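Local coordinates for protein CalS11 (Micromonospora echinospora, PDB 3TOS) that probably acts as an S-adenosylmethionine-dependent O-methyltransferase in the making of the antibiotic calicheamicin, and binds S-adenosyl-L-homocysteine in a Rossmann-like domain, at residues T124-Q127 against G128-A131; F215-L218 against D219-K222; G225-I228 against A229-V233; P17-T20 against E21-R25. All coordinates share one frame; numbering follows the deposited sequence.

Contact 1 (T124-Q127 against G128-A131); sequences TAYQ and GRFA. With SAH (S-adenosyl-L-homocysteine), chain O.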
loop_
_atom_site.group_PDB
_atom_site.type_symbol
_atom_site.label_atom_id
_atom_site.label_comp_id
_atom_site.label_asym_id
_atom_site.label_seq_id
_atom_site.Cartn_x
_atom_site.Cartn_y
_atom_site.Cartn_z
ATOM N N THR B 124 11.172 45.866 13.378
ATOM C CA THR B 124 10.417 45.572 14.612
ATOM C C THR B 124 11.187 44.772 15.644
ATOM O O THR B 124 10.631 44.344 16.668
ATOM C CB THR B 124 9.048 44.906 14.349
ATOM O OG1 THR B 124 9.257 43.699 13.615
ATOM C CG2 THR B 124 8.143 45.849 13.575
ATOM N N ALA B 125 12.498 44.668 15.444
ATOM C CA ALA B 125 13.359 43.964 16.409
ATOM C C ALA B 125 13.877 44.927 17.490
ATOM O O ALA B 125 15.030 45.385 17.464
ATOM C CB ALA B 125 14.514 43.252 15.671
ATOM N N TYR B 126 13.006 45.245 18.448
ATOM C CA TYR B 126 13.393 46.117 19.538
ATOM C C TYR B 126 12.680 45.693 20.814
ATOM O O TYR B 126 11.627 45.013 20.769
ATOM C CB TYR B 126 13.148 47.614 19.212
ATOM C CG TYR B 126 11.733 47.917 18.764
ATOM C CD1 TYR B 126 10.676 47.879 19.679
ATOM C CD2 TYR B 126 11.432 48.203 17.432
ATOM C CE1 TYR B 126 9.314 48.155 19.301
ATOM C CE2 TYR B 126 10.095 48.476 17.046
ATOM C CZ TYR B 126 9.044 48.433 17.969
ATOM O OH TYR B 126 7.744 48.697 17.545
ATOM N N GLN B 127 13.272 46.032 21.955
ATOM C CA GLN B 127 12.657 45.685 23.271
ATOM C C GLN B 127 11.195 46.195 23.379
ATOM O O GLN B 127 10.877 47.343 23.043
ATOM C CB GLN B 127 13.520 46.252 24.421
ATOM C CG GLN B 127 13.202 45.717 25.821
ATOM C CD GLN B 127 11.843 46.171 26.420
ATOM O OE1 GLN B 127 11.071 45.351 27.007
ATOM N NE2 GLN B 127 11.576 47.464 26.342
ATOM N N GLY B 128 10.313 45.294 23.789
ATOM C CA GLY B 128 8.921 45.603 23.993
ATOM C C GLY B 128 8.006 45.312 22.832
ATOM O O GLY B 128 6.804 45.378 22.989
ATOM N N ARG B 129 8.561 45.013 21.663
ATOM C CA ARG B 129 7.742 44.690 20.503
ATOM C C ARG B 129 6.892 43.482 20.856
ATOM O O ARG B 129 7.399 42.549 21.491
ATOM C CB ARG B 129 8.595 44.387 19.263
ATOM C CG ARG B 129 7.745 43.965 18.073
ATOM C CD ARG B 129 7.021 45.263 17.502
ATOM N NE ARG B 129 6.126 45.020 16.367
ATOM C CZ ARG B 129 5.543 45.973 15.643
ATOM N NH1 ARG B 129 5.757 47.262 15.886
ATOM N NH2 ARG B 129 4.756 45.642 14.625
ATOM N N PHE B 130 5.599 43.520 20.482
ATOM C CA PHE B 130 4.651 42.462 20.781
ATOM C C PHE B 130 4.101 42.449 22.221
ATOM O O PHE B 130 3.414 41.485 22.605
ATOM C CB PHE B 130 5.092 41.033 20.397
ATOM C CG PHE B 130 5.404 40.825 18.950
ATOM C CD1 PHE B 130 4.439 40.983 17.972
ATOM C CD2 PHE B 130 6.658 40.378 18.586
ATOM C CE1 PHE B 130 4.741 40.789 16.628
ATOM C CE2 PHE B 130 6.978 40.164 17.257
ATOM C CZ PHE B 130 5.996 40.360 16.261
ATOM N N ALA B 131 4.398 43.480 23.019
ATOM C CA ALA B 131 3.810 43.620 24.354
ATOM C C ALA B 131 2.273 43.502 24.268
ATOM O O ALA B 131 1.655 44.026 23.329
ATOM C CB ALA B 131 4.135 44.945 24.958
HETATM N N SAH O . 2.276 32.799 18.899
HETATM C CA SAH O . 1.732 34.192 18.799
HETATM C CB SAH O . 2.762 35.201 18.320
HETATM C CG SAH O . 3.920 35.376 19.325
HETATM S SD SAH O . 4.796 36.885 18.971
HETATM C C SAH O . 0.583 34.133 17.795
HETATM O O SAH O . -0.097 35.175 17.541
HETATM O OXT SAH O . 0.219 33.058 17.301
HETATM C "C5'" SAH O . 6.402 36.609 19.734
HETATM C "C4'" SAH O . 6.352 36.456 21.292
HETATM O "O4'" SAH O . 7.620 35.957 21.743
HETATM C "C3'" SAH O . 6.173 37.838 21.939
HETATM O "O3'" SAH O . 4.929 37.886 22.681
HETATM C "C2'" SAH O . 7.417 37.970 22.801
HETATM O "O2'" SAH O . 7.220 38.652 24.057
HETATM C "C1'" SAH O . 7.822 36.493 23.019
HETATM N N9 SAH O . 9.256 36.351 23.369
HETATM C C8 SAH O . 10.338 36.652 22.602
HETATM N N7 SAH O . 11.432 36.423 23.373
HETATM C C5 SAH O . 11.059 36.005 24.600
HETATM C C6 SAH O . 11.767 35.610 25.823
HETATM N N6 SAH O . 13.115 35.700 25.887
HETATM N N1 SAH O . 10.996 35.208 26.865
HETATM C C2 SAH O . 9.633 35.143 26.784
HETATM N N3 SAH O . 8.912 35.555 25.719
HETATM C C4 SAH O . 9.624 35.928 24.597
#

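Contact 2 (F215-L218 against D219-K222); sequences FDEL and DNPK. With NA (sodium ion), chain Q; GLU (glutamic acid), chain P.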
loop_
_atom_site.group_PDB
_atom_site.type_symbol
_atom_site.label_atom_id
_atom_site.label_comp_id
_atom_site.label_asym_id
_atom_site.label_seq_id
_atom_site.Cartn_x
_atom_site.Cartn_y
_atom_site.Cartn_z
ATOM N N PHE B 215 8.709 25.472 14.086
ATOM C CA PHE B 215 9.253 26.836 14.092
ATOM C C PHE B 215 8.382 27.706 13.236
ATOM O O PHE B 215 8.006 27.336 12.114
ATOM C CB PHE B 215 10.667 26.860 13.492
ATOM C CG PHE B 215 11.672 26.088 14.309
ATOM C CD1 PHE B 215 11.988 24.777 13.956
ATOM C CD2 PHE B 215 12.271 26.666 15.438
ATOM C CE1 PHE B 215 12.905 24.065 14.687
ATOM C CE2 PHE B 215 13.215 25.961 16.186
ATOM C CZ PHE B 215 13.506 24.646 15.840
ATOM N N ASP B 216 8.077 28.895 13.756
ATOM C CA ASP B 216 7.169 29.830 13.070
ATOM C C ASP B 216 7.862 30.693 12.022
ATOM O O ASP B 216 7.210 31.162 11.109
ATOM C CB ASP B 216 6.450 30.730 14.121
ATOM C CG ASP B 216 5.212 31.391 13.578
ATOM O OD1 ASP B 216 5.271 32.583 13.234
ATOM O OD2 ASP B 216 4.156 30.726 13.566
ATOM N N GLU B 217 9.186 30.874 12.168
ATOM C CA GLU B 217 9.941 31.818 11.260
ATOM C C GLU B 217 11.334 31.290 10.877
ATOM O O GLU B 217 12.241 32.085 10.663
ATOM C CB GLU B 217 10.061 33.230 11.891
ATOM C CG GLU B 217 8.690 33.893 12.201
ATOM C CD GLU B 217 7.933 34.351 10.965
ATOM O OE1 GLU B 217 8.459 34.144 9.875
ATOM O OE2 GLU B 217 6.822 34.926 11.093
ATOM N N LEU B 218 11.465 29.975 10.707
ATOM C CA LEU B 218 12.789 29.338 10.604
ATOM C C LEU B 218 13.604 29.952 9.445
ATOM O O LEU B 218 14.759 30.194 9.589
ATOM C CB LEU B 218 12.639 27.831 10.371
ATOM C CG LEU B 218 13.984 27.068 10.320
ATOM C CD1 LEU B 218 14.745 27.238 11.637
ATOM C CD2 LEU B 218 13.734 25.604 10.010
ATOM N N ASP B 219 12.982 30.153 8.296
ATOM C CA ASP B 219 13.693 30.566 7.077
ATOM C C ASP B 219 13.245 31.966 6.605
ATOM O O ASP B 219 13.455 32.331 5.431
ATOM C CB ASP B 219 13.523 29.531 5.967
ATOM C CG ASP B 219 12.054 29.291 5.588
ATOM O OD1 ASP B 219 11.145 29.472 6.430
ATOM O OD2 ASP B 219 11.813 28.834 4.453
ATOM N N ASN B 220 12.721 32.765 7.536
ATOM C CA ASN B 220 12.276 34.123 7.214
ATOM C C ASN B 220 13.436 35.140 7.291
ATOM O O ASN B 220 14.064 35.296 8.343
ATOM C CB ASN B 220 11.152 34.488 8.186
ATOM C CG ASN B 220 10.518 35.860 7.888
ATOM O OD1 ASN B 220 11.119 36.708 7.244
ATOM N ND2 ASN B 220 9.325 36.073 8.350
ATOM N N PRO B 221 13.736 35.821 6.180
ATOM C CA PRO B 221 14.836 36.782 6.216
ATOM C C PRO B 221 14.715 37.833 7.335
ATOM O O PRO B 221 15.752 38.305 7.844
ATOM C CB PRO B 221 14.746 37.481 4.826
ATOM C CG PRO B 221 14.151 36.418 3.895
ATOM C CD PRO B 221 13.135 35.672 4.823
ATOM N N LYS B 222 13.491 38.173 7.742
ATOM C CA LYS B 222 13.304 39.182 8.768
ATOM C C LYS B 222 13.742 38.666 10.163
ATOM O O LYS B 222 14.083 39.455 11.035
ATOM C CB LYS B 222 11.829 39.586 8.815
ATOM C CG LYS B 222 11.572 40.759 9.723
ATOM C CD LYS B 222 10.038 40.970 9.751
ATOM C CE LYS B 222 9.671 42.350 9.853
ATOM N NZ LYS B 222 8.166 42.435 9.804
HETATM NA NA NA Q . 5.150 32.733 10.347
HETATM N N GLU P . 5.470 35.161 13.489
HETATM C CA GLU P . 4.321 36.136 13.510
HETATM C C GLU P . 3.428 35.879 12.295
HETATM O O GLU P . 3.712 34.966 11.497
HETATM C CB GLU P . 4.826 37.613 13.489
HETATM C CG GLU P . 5.639 37.950 12.215
HETATM C CD GLU P . 6.217 39.373 12.210
HETATM O OE1 GLU P . 5.693 40.263 12.929
HETATM O OE2 GLU P . 7.126 39.622 11.404
HETATM O OXT GLU P . 2.425 36.573 12.043
HETATM O O HOH W 1 3.352 32.608 7.951
#

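Contact 3 (G225-I228 against A229-V233); sequences GENI and AMRKV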
loop_
_atom_site.group_PDB
_atom_site.type_symbol
_atom_site.label_atom_id
_atom_site.label_comp_id
_atom_site.label_asym_id
_atom_site.label_seq_id
_atom_site.Cartn_x
_atom_site.Cartn_y
_atom_site.Cartn_z
ATOM N N GLY B 225 16.916 34.388 13.623
ATOM C CA GLY B 225 17.397 33.844 14.896
ATOM C C GLY B 225 17.124 32.355 15.115
ATOM O O GLY B 225 17.953 31.653 15.687
ATOM N N GLU B 226 15.942 31.879 14.696
ATOM C CA GLU B 226 15.634 30.431 14.839
ATOM C C GLU B 226 16.601 29.569 14.032
ATOM O O GLU B 226 17.048 28.507 14.503
ATOM C CB GLU B 226 14.176 30.169 14.469
ATOM C CG GLU B 226 13.237 30.669 15.576
ATOM C CD GLU B 226 11.818 30.809 15.124
ATOM O OE1 GLU B 226 11.475 30.320 14.021
ATOM O OE2 GLU B 226 11.049 31.468 15.853
ATOM N N ASN B 227 16.932 30.020 12.817
ATOM C CA ASN B 227 17.849 29.284 11.969
ATOM C C ASN B 227 19.262 29.293 12.589
ATOM O O ASN B 227 19.908 28.235 12.714
ATOM C CB ASN B 227 17.854 29.914 10.545
ATOM C CG ASN B 227 18.699 29.142 9.556
ATOM O OD1 ASN B 227 19.843 28.793 9.845
ATOM N ND2 ASN B 227 18.118 28.817 8.396
ATOM N N ILE B 228 19.719 30.460 13.001
ATOM C CA ILE B 228 21.041 30.558 13.604
ATOM C C ILE B 228 21.111 29.679 14.864
ATOM O O ILE B 228 22.115 28.966 15.074
ATOM C CB ILE B 228 21.399 32.013 13.970
ATOM C CG1 ILE B 228 21.538 32.881 12.694
ATOM C CG2 ILE B 228 22.753 32.059 14.698
ATOM C CD1 ILE B 228 21.329 34.383 12.982
ATOM N N ALA B 229 20.030 29.672 15.646
ATOM C CA ALA B 229 19.943 28.839 16.831
ATOM C C ALA B 229 20.022 27.335 16.463
ATOM O O ALA B 229 20.795 26.556 17.081
ATOM C CB ALA B 229 18.680 29.125 17.622
HETATM N N MSE B 230 19.220 26.912 15.485
HETATM C CA MSE B 230 19.219 25.517 15.094
HETATM C C MSE B 230 20.580 25.105 14.549
HETATM O O MSE B 230 21.060 23.999 14.824
HETATM C CB MSE B 230 18.138 25.219 14.043
HETATM C CG MSE B 230 18.219 23.764 13.551
HETATM SE SE MSE B 230 16.511 22.956 13.016
HETATM C CE MSE B 230 15.950 22.276 14.760
ATOM N N ARG B 231 21.211 25.965 13.759
ATOM C CA ARG B 231 22.506 25.590 13.202
ATOM C C ARG B 231 23.571 25.461 14.286
ATOM O O ARG B 231 24.504 24.623 14.183
ATOM C CB ARG B 231 22.914 26.602 12.121
ATOM C CG ARG B 231 22.262 26.297 10.801
ATOM C CD ARG B 231 22.835 27.159 9.646
ATOM N NE ARG B 231 22.511 28.597 9.719
ATOM C CZ ARG B 231 23.393 29.572 9.916
ATOM N NH1 ARG B 231 22.941 30.819 9.915
ATOM N NH2 ARG B 231 24.691 29.297 10.098
ATOM N N LYS B 232 23.420 26.223 15.351
ATOM C CA LYS B 232 24.332 26.076 16.514
ATOM C C LYS B 232 24.071 24.863 17.388
ATOM O O LYS B 232 25.013 24.270 17.911
ATOM C CB LYS B 232 24.341 27.318 17.391
ATOM C CG LYS B 232 25.073 28.470 16.663
ATOM C CD LYS B 232 25.447 29.564 17.585
ATOM C CE LYS B 232 25.915 30.815 16.848
ATOM N NZ LYS B 232 27.335 30.753 16.350
ATOM N N VAL B 233 22.814 24.499 17.585
ATOM C CA VAL B 233 22.498 23.492 18.588
ATOM C C VAL B 233 22.479 22.092 17.956
ATOM O O VAL B 233 23.025 21.122 18.520
ATOM C CB VAL B 233 21.123 23.830 19.217
ATOM C CG1 VAL B 233 20.716 22.754 20.228
ATOM C CG2 VAL B 233 21.183 25.175 19.920
#

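Contact 4 (P17-T20 against E21-R25); sequences PEET and ETTQR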
loop_
_atom_site.group_PDB
_atom_site.type_symbol
_atom_site.label_atom_id
_atom_site.label_comp_id
_atom_site.label_asym_id
_atom_site.label_seq_id
_atom_site.Cartn_x
_atom_site.Cartn_y
_atom_site.Cartn_z
ATOM N N PRO B 17 -2.207 45.525 -0.028
ATOM C CA PRO B 17 -3.333 46.415 0.258
ATOM C C PRO B 17 -4.651 45.654 0.364
ATOM O O PRO B 17 -5.536 45.994 1.188
ATOM C CB PRO B 17 -3.299 47.373 -0.952
ATOM C CG PRO B 17 -1.854 47.363 -1.346
ATOM C CD PRO B 17 -1.466 45.943 -1.239
ATOM N N GLU B 18 -4.769 44.576 -0.433
ATOM C CA GLU B 18 -6.026 43.779 -0.387
ATOM C C GLU B 18 -6.113 43.010 0.889
ATOM O O GLU B 18 -7.231 42.856 1.413
ATOM C CB GLU B 18 -6.137 42.831 -1.621
ATOM C CG GLU B 18 -6.216 43.557 -2.928
ATOM C CD GLU B 18 -4.847 44.035 -3.477
ATOM O OE1 GLU B 18 -3.759 43.730 -2.899
ATOM O OE2 GLU B 18 -4.881 44.710 -4.534
ATOM N N GLU B 19 -5.002 42.450 1.371
ATOM C CA GLU B 19 -5.055 41.703 2.672
ATOM C C GLU B 19 -5.418 42.669 3.790
ATOM O O GLU B 19 -6.203 42.376 4.699
ATOM C CB GLU B 19 -3.701 41.024 2.891
ATOM C CG GLU B 19 -3.422 40.533 4.346
ATOM C CD GLU B 19 -4.203 39.301 4.804
ATOM O OE1 GLU B 19 -4.914 38.690 3.972
ATOM O OE2 GLU B 19 -4.068 38.948 6.011
ATOM N N THR B 20 -4.860 43.873 3.716
ATOM C CA THR B 20 -5.151 44.890 4.718
ATOM C C THR B 20 -6.645 45.241 4.652
ATOM O O THR B 20 -7.319 45.373 5.676
ATOM C CB THR B 20 -4.292 46.146 4.453
ATOM O OG1 THR B 20 -2.908 45.849 4.721
ATOM C CG2 THR B 20 -4.710 47.301 5.387
ATOM N N GLU B 21 -7.171 45.416 3.432
ATOM C CA GLU B 21 -8.616 45.724 3.235
ATOM C C GLU B 21 -9.529 44.659 3.754
ATOM O O GLU B 21 -10.503 44.953 4.491
ATOM C CB GLU B 21 -8.872 45.928 1.735
ATOM C CG GLU B 21 -10.285 46.363 1.354
ATOM C CD GLU B 21 -10.663 47.791 1.923
ATOM O OE1 GLU B 21 -9.761 48.613 2.286
ATOM O OE2 GLU B 21 -11.869 48.109 1.985
ATOM N N THR B 22 -9.177 43.388 3.485
ATOM C CA THR B 22 -9.999 42.285 4.012
ATOM C C THR B 22 -10.034 42.339 5.556
ATOM O O THR B 22 -11.087 42.244 6.156
ATOM C CB THR B 22 -9.476 40.912 3.544
ATOM O OG1 THR B 22 -9.786 40.743 2.167
ATOM C CG2 THR B 22 -10.121 39.756 4.342
ATOM N N THR B 23 -8.854 42.495 6.158
ATOM C CA THR B 23 -8.721 42.496 7.594
ATOM C C THR B 23 -9.529 43.624 8.212
ATOM O O THR B 23 -10.297 43.421 9.161
ATOM C CB THR B 23 -7.263 42.628 7.992
ATOM O OG1 THR B 23 -6.506 41.580 7.373
ATOM C CG2 THR B 23 -7.095 42.471 9.499
ATOM N N GLN B 24 -9.382 44.829 7.653
ATOM C CA GLN B 24 -10.089 45.990 8.199
ATOM C C GLN B 24 -11.593 45.865 7.985
ATOM O O GLN B 24 -12.369 46.252 8.865
ATOM C CB GLN B 24 -9.552 47.283 7.566
ATOM C CG GLN B 24 -8.151 47.607 8.095
ATOM C CD GLN B 24 -7.512 48.726 7.370
ATOM O OE1 GLN B 24 -8.018 49.183 6.331
ATOM N NE2 GLN B 24 -6.396 49.212 7.914
ATOM N N ARG B 25 -12.005 45.378 6.819
ATOM C CA ARG B 25 -13.440 45.164 6.561
ATOM C C ARG B 25 -14.046 44.171 7.541
ATOM O O ARG B 25 -15.114 44.427 8.056
ATOM C CB ARG B 25 -13.703 44.662 5.148
ATOM C CG ARG B 25 -13.533 45.795 4.086
ATOM C CD ARG B 25 -13.972 45.216 2.781
ATOM N NE ARG B 25 -13.721 46.063 1.657
ATOM C CZ ARG B 25 -14.073 45.790 0.392
ATOM N NH1 ARG B 25 -14.862 44.730 0.122
ATOM N NH2 ARG B 25 -13.628 46.590 -0.609
#

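Contact 1 (T124-Q127 against G128-A131)
R129 is held against Y126 at two points, one on the backbone and one on the side chain. The amide N of R129 donates to Y126 O at 3.2 Å, closing the type II beta turn that runs from Y126 to R129. Further out, NH1 of R129 donates a hydrogen bond to Y126 OH at 3.0 Å; the hydroxyl lies at the edge of the guanidinium, close to its plane, while the tyrosine ring stands almost perpendicular to that plane (89°). The arginine gets there with CG anti to its own N (chi1 176°) and a bend at chi2, and on the way its CB makes an off-centre CH-pi contact with the Y126 ring. One guanidinium face is filled by T124, whose methyl CG2 sits over the centre, 3.3 Å from CZ of R129. T124 O takes a weak hydrogen bond from Y126 N, within the inverse gamma turn centred on A125. G128, in the turn, has a positive phi of 95°, where a CB would run into the carbonyl O of Q127.

A second type II turn follows at once, A131 N donating to G128 O at 3.1 Å, and it sets F130 facing the cofactor product: SAH SD lies over one face of its ring, and R129 CG lies over the opposite one. F130 CB also comes within 3.7 Å of SAH C3'. F130 belongs to the glutamate pocket as well. The whole piece is irregular loop between strand 103-107 and helix 136-148, tied by backbone hydrogen bonds between F112 and both G128 and R129, with T124 resting on W223.

Contact 2 (F215-L218 against D219-K222)
E217 splits its carboxylate between two jobs: OE2 faces the ligands, while OE1 takes a short 2.6 Å hydrogen bond from ND2 of N220. The two residues are the ends of a type I beta turn just past strand 211-215 of the Rossmann-like sheet, and N220 N closes it on E217 O. The side chains run alongside each other, pointing the same way, with carboxylate and amide planes 57° apart; ND2 meets OE1 from above the carboxylate plane, though OE1 lies in the plane of the amide. E217 is bent at chi2 (-72°), which brings its carboxylate back over the turn.

The other end of the N220 amide is used too, since OD1 accepts from K222 N at 2.8 Å in an Asx turn, so both ends fix its rotation. A leucine in place of N220 would probably leave E217 OE1 without this donor and the K222 amide without its Asx acceptor.

E217 OE2 binds the sodium ion together with the O and OD1 atoms of D216, and the bound glutamate adds one of its carboxylate oxygens to the metal. K222 NZ makes a weak hydrogen bond to OE2 of the ligand. D219 OD2 accepts a weak hydrogen bond from G71 N of the second subunit. The amino N of the glutamate donates to D216 OD1 at 2.6 Å and to E217 OE2 at 2.8 Å.

Contact 3 (G225-I228 against A229-V233)
N227 and R231 form the one side-chain hydrogen bond between the two halves of this helix, an i to i+4 pair. NE of R231 donates to OD1 of N227 at 2.7 Å with an N-H...O angle of 158°; the acceptor lies near the guanidinium plane, and the amide is turned 61° from it. With CG of N227 anti to the backbone N (chi1 -175°), the amide stands out from the helix with OD1 turned toward the arginine one turn on. Both residues also reach the second subunit: N227 ND2 donates to T181 O and R231 NH1 to P179 O of that chain.

Backbone bonds of the alpha-helix run beneath. A229 N to G225 O and M230 N to E226 O are each 2.9 Å, and R231 N to N227 O is nearly straight in line with the carbonyl.

Van der Waals contacts are few: I228 CG1 touches R231 NH1 at 3.7 Å, and CG2 of I228 lies beside K232, 4.0 Å from its CE.

E226 turns away from all this: its OE1 accepts from E217 N. The helix lies against strand 211-215, where E226 and the selenomethionine M230 touch F215, and against helix 193-203, where I228 and K232 meet Y193.

Contact 4 (P17-T20 against E21-R25)
T23 and E19 make the close part of this contact. E19 O accepts twice, from T23 N at 3.0 Å and from T23 OG1 at 2.8 Å, and the two donors reach it from opposite faces of the carbonyl plane. OG1 can do so because it sits anti to the carbonyl carbon of T23 (chi1 -56°), folded back over the preceding turn. The carboxylate of E19 passes across T23 but spends its charge on R49, through a salt bridge from OE2. T22 is buried, its OG1 bonded to A146 O and S150 OG of the third subunit.

All of this belongs to the first turns of the alpha-helix 17-31, whose i to i+4 ladder starts with E21 N on P17 O at 2.8 Å. A valine instead of T23 would probably cost E19 O its second donor, the hydroxyl, leaving the bond from the backbone N in place. E21 and R25 are joined by a salt bridge: R25 NE donates at 2.8 Å to the anti lone pair of E21 OE2, which lies in the plane of the guanidinium, and R25 packs on A146 of the third subunit.

On the looser side, T20 and Q24 merely lie alongside each other, CG2 of T20 3.6 Å from NE2 of Q24, and both P17 and E18 are exposed.

From the N terminus, contact 4 comes first, in helix 17-31, well away from the others: its nearest atoms are about 13 Å from contacts 1 and 2 and about 19 Å from contact 3. Each contact is local and closes before the next opens, so none nests or crosses. Contact 1 closes tight turns in the loop between strand 103-107 and helix 136-148. Contact 2 turns the chain after strand 211-215, and contact 3 spans the helix that follows, 225-233. Contacts 1 and 2 meet where T124 OG1 packs on K222 CE, both beside the bound glutamate; contacts 2 and 3 join through E217 N and E226 OE1. Contacts 2 and 3 also both reach the second subunit, contact 4 the third.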